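Local coordinates for protein Xcc_ctr_pt (Xanthomonas campestris pv. campestris, PDB 6NJW) that is the C-terminal Toprim-containing region of a Class 2 OLD family nuclease, which probably cleaves nucleic acid by a two-metal mechanism using magnesium, at residues A[158-161]-A[162-165]; A[181-184]-A[185-189]. One frame throughout, in Å; residues are numbered along the deposited sequence.

Contact 1: A[158-161]-A[162-165]; sequences LRRE and TLNA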
# COMPACT_ATOMS: atom_id res chain seq x y z
N LEU A 158 -24.06 -15.99 2.59
CA LEU A 158 -23.14 -16.86 1.87
C LEU A 158 -23.60 -18.31 1.97
O LEU A 158 -24.06 -18.76 3.03
CB LEU A 158 -21.71 -16.73 2.41
CG LEU A 158 -20.93 -15.48 1.99
CD1 LEU A 158 -19.58 -15.42 2.68
CD2 LEU A 158 -20.78 -15.42 0.46
N ARG A 159 -23.47 -19.04 0.87
CA ARG A 159 -23.81 -20.46 0.87
C ARG A 159 -22.89 -21.22 1.80
O ARG A 159 -21.74 -20.83 2.04
CB ARG A 159 -23.72 -21.02 -0.54
CG ARG A 159 -24.73 -20.41 -1.50
CD ARG A 159 -24.34 -20.67 -2.93
NE ARG A 159 -24.55 -22.06 -3.29
CZ ARG A 159 -24.48 -22.52 -4.53
NH1 ARG A 159 -24.69 -23.81 -4.78
NH2 ARG A 159 -24.20 -21.69 -5.53
N ARG A 160 -23.40 -22.34 2.32
CA ARG A 160 -22.67 -23.10 3.33
C ARG A 160 -21.32 -23.57 2.80
O ARG A 160 -20.33 -23.62 3.54
CB ARG A 160 -23.53 -24.27 3.82
CG ARG A 160 -22.77 -25.34 4.60
CD ARG A 160 -22.53 -24.92 6.06
NE ARG A 160 -23.44 -23.88 6.54
CZ ARG A 160 -23.19 -23.09 7.59
NH1 ARG A 160 -22.06 -23.22 8.26
NH2 ARG A 160 -24.08 -22.17 7.97
N GLU A 161 -21.26 -23.91 1.51
CA GLU A 161 -19.98 -24.32 0.91
C GLU A 161 -18.93 -23.22 1.07
O GLU A 161 -17.78 -23.49 1.43
CB GLU A 161 -20.18 -24.66 -0.57
CG GLU A 161 -20.81 -26.02 -0.83
CD GLU A 161 -22.32 -25.96 -1.04
OE1 GLU A 161 -22.99 -25.08 -0.45
OE2 GLU A 161 -22.84 -26.81 -1.82
N THR A 162 -19.32 -21.97 0.80
CA THR A 162 -18.38 -20.87 0.87
C THR A 162 -18.00 -20.58 2.32
O THR A 162 -16.83 -20.28 2.61
CB THR A 162 -18.97 -19.63 0.21
OG1 THR A 162 -19.23 -19.91 -1.17
CG2 THR A 162 -18.01 -18.45 0.32
N LEU A 163 -18.96 -20.66 3.23
CA LEU A 163 -18.66 -20.53 4.65
C LEU A 163 -17.66 -21.58 5.10
O LEU A 163 -16.73 -21.28 5.85
CB LEU A 163 -19.94 -20.62 5.46
CG LEU A 163 -20.86 -19.42 5.27
CD1 LEU A 163 -22.17 -19.58 6.04
CD2 LEU A 163 -20.13 -18.15 5.70
N ASN A 164 -17.82 -22.83 4.63
CA ASN A 164 -16.90 -23.89 5.02
C ASN A 164 -15.50 -23.62 4.48
O ASN A 164 -14.51 -23.85 5.18
CB ASN A 164 -17.40 -25.24 4.52
CG ASN A 164 -18.61 -25.72 5.29
OD1 ASN A 164 -18.82 -25.33 6.44
ND2 ASN A 164 -19.42 -26.56 4.66
N ALA A 165 -15.40 -23.17 3.23
CA ALA A 165 -14.08 -22.84 2.70
C ALA A 165 -13.44 -21.72 3.51
O ALA A 165 -12.24 -21.75 3.78
CB ALA A 165 -14.18 -22.45 1.22
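Leu158 meets Leu163 and Thr162 through its apolar atoms: its CB lies 3.9 Å from CD2 of Leu163, and its branch end, CD1 and CD2, faces the methyl of Thr162, with Leu158 CD2 and Thr162 CG2 4.1 Å apart. The Thr162 methyl reaches the leucine because CG2 stands anti to the threonine nitrogen, OG1 taking the place beside that nitrogen (chi1 -61°). The other methyl of Leu163, CD1, is used twice. It rests 3.6 Å from the carbonyl O of Leu158 and also lies over one face of the Arg160 guanidinium, 3.7 Å above its plane and displaced toward the rim. Arg160 can reach back over Leu163 since its chain, leaving the backbone away from the following turn, bends at chi2 and again at chi3. On the way its CG passes 3.6 Å from ND2 of Asn164, whose OD1 lies near the guanidinium plane at its edge; amide and guanidinium planes are inclined by 60°. These residues form the start of helix 160-171, with Arg159 as its N-cap; the residue before the cap, Leu158, and the fourth residue after it, Leu163, make a hydrophobic staple. The Arg159 carbonyl O accepts a nearly straight bond from Leu163 N (3.0 Å, 168°) and a weak one from Thr162 N. Asn164 N to Arg160 O, at 2.8 Å, and Ala165 N to Glu161 O continue the i to i+4 pattern. Beyond this turn, Leu163 packs on Arg152 of helix 134-154.

Contact 2: A[181-184]-A[185-189]; sequences LLRL and IERIG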
# COMPACT_ATOMS: atom_id res chain seq x y z
N LEU A 181 -11.31 -15.66 -2.20
CA LEU A 181 -11.15 -14.58 -1.23
C LEU A 181 -11.28 -13.22 -1.90
O LEU A 181 -12.06 -12.38 -1.46
CB LEU A 181 -9.79 -14.70 -0.52
CG LEU A 181 -9.47 -13.55 0.43
CD1 LEU A 181 -10.47 -13.53 1.56
CD2 LEU A 181 -8.03 -13.65 0.97
N LEU A 182 -10.51 -12.99 -2.97
CA LEU A 182 -10.57 -11.70 -3.62
C LEU A 182 -11.91 -11.46 -4.29
O LEU A 182 -12.37 -10.32 -4.35
CB LEU A 182 -9.42 -11.56 -4.62
CG LEU A 182 -8.06 -11.57 -3.90
CD1 LEU A 182 -6.92 -11.55 -4.90
CD2 LEU A 182 -7.95 -10.40 -2.94
N ARG A 183 -12.56 -12.53 -4.77
CA ARG A 183 -13.91 -12.39 -5.32
C ARG A 183 -14.87 -11.87 -4.25
O ARG A 183 -15.66 -10.96 -4.50
CB ARG A 183 -14.39 -13.74 -5.89
CG ARG A 183 -15.68 -13.68 -6.71
CD ARG A 183 -15.95 -15.02 -7.48
NE ARG A 183 -14.74 -15.51 -8.12
CZ ARG A 183 -14.28 -16.76 -8.02
NH1 ARG A 183 -14.96 -17.66 -7.34
NH2 ARG A 183 -13.14 -17.10 -8.62
N LEU A 184 -14.81 -12.42 -3.05
CA LEU A 184 -15.70 -11.94 -2.00
C LEU A 184 -15.38 -10.49 -1.62
O LEU A 184 -16.29 -9.67 -1.47
CB LEU A 184 -15.59 -12.86 -0.78
CG LEU A 184 -15.98 -14.32 -1.05
CD1 LEU A 184 -15.69 -15.22 0.15
CD2 LEU A 184 -17.45 -14.46 -1.51
N ILE A 185 -14.10 -10.16 -1.49
CA ILE A 185 -13.73 -8.79 -1.12
C ILE A 185 -14.17 -7.80 -2.19
O ILE A 185 -14.70 -6.73 -1.88
CB ILE A 185 -12.21 -8.71 -0.86
CG1 ILE A 185 -11.86 -9.48 0.43
CG2 ILE A 185 -11.77 -7.25 -0.76
CD1 ILE A 185 -10.34 -9.67 0.65
N GLU A 186 -13.97 -8.14 -3.47
CA GLU A 186 -14.42 -7.25 -4.54
C GLU A 186 -15.94 -7.12 -4.57
O GLU A 186 -16.48 -6.05 -4.89
CB GLU A 186 -13.88 -7.75 -5.88
CG GLU A 186 -14.47 -7.09 -7.12
CD GLU A 186 -14.02 -5.63 -7.33
OE1 GLU A 186 -14.80 -4.85 -7.93
OE2 GLU A 186 -12.90 -5.28 -6.90
N ARG A 187 -16.67 -8.18 -4.18
CA ARG A 187 -18.13 -8.07 -4.12
C ARG A 187 -18.55 -7.10 -3.02
O ARG A 187 -19.48 -6.30 -3.20
CB ARG A 187 -18.75 -9.45 -3.91
CG ARG A 187 -20.28 -9.46 -3.94
CD ARG A 187 -20.82 -10.88 -3.92
NE ARG A 187 -20.27 -11.66 -5.01
CZ ARG A 187 -20.00 -12.96 -4.94
NH1 ARG A 187 -19.46 -13.59 -5.98
NH2 ARG A 187 -20.26 -13.63 -3.82
N ILE A 188 -17.87 -7.14 -1.87
CA ILE A 188 -18.15 -6.17 -0.81
C ILE A 188 -17.75 -4.77 -1.25
O ILE A 188 -18.43 -3.79 -0.92
CB ILE A 188 -17.40 -6.61 0.46
CG1 ILE A 188 -17.93 -7.95 0.94
CG2 ILE A 188 -17.48 -5.52 1.55
CD1 ILE A 188 -17.06 -8.61 2.02
N GLY A 189 -16.69 -4.65 -2.03
CA GLY A 189 -16.09 -3.36 -2.33
C GLY A 189 -14.74 -3.29 -1.66
O GLY A 189 -14.64 -3.47 -0.44
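The last two turns of helix 178-188 bring Leu181 against Ile185, where CD1 of Leu181 and CD1 of Ile185 are 4.0 Å apart and the two side chains meet at a slant. The Ile185 CG1 branch, set beside its own backbone nitrogen (chi1 -69°), runs back along the preceding turn, so that CG1 also lies 3.5 Å from the Leu181 carbonyl O. Around the helix, Arg183 and Arg187 extend side by side in the same direction. NH1 of Arg187 comes within 3.9 Å of the aliphatic CG of Arg183, and NH2 of Arg187 lies 3.7 Å from CD2 of Leu184, while Arg183 NE stays 5.5 Å from Arg187 NH1. The guanidinium planes are 37° apart. The helix is amphipathic here: Leu181, Leu184, Ile185 and Ile188 are buried, whereas Arg183, Glu186 and Arg187 are exposed. Four successive i to i+4 backbone bonds fix this spacing, among them Ile185 N to Leu181 O (3.0 Å, 165°) and Ile188 N to Leu184 O. Gly189 leaves helical geometry with a positive phi and serves as N-cap of helix 190-197, whose Phe193 packs on both Ile185 and Ile188.

Overall arrangement
Contact 1 opens helix 160-171 and contact 2 closes helix 178-188, the next helix in the chain; their centres are about 14 Å apart. They touch through Leu184, whose CD1 lies 4.0 Å from Thr162 CG2 and whose CD2 lies 4.0 Å from Leu158 CD2. Helix 134-154 packs against both, with Ile151 touching Leu158 as well as Leu181. Contact 1 is peripheral: its centre lies about 29 Å from the centre of the chain, away from the metal site. Contact 2 lies closer: the side chain of Leu182 is about 9 Å from that of the magnesium ligand Asp82 and about 11 Å from the bound magnesium ion.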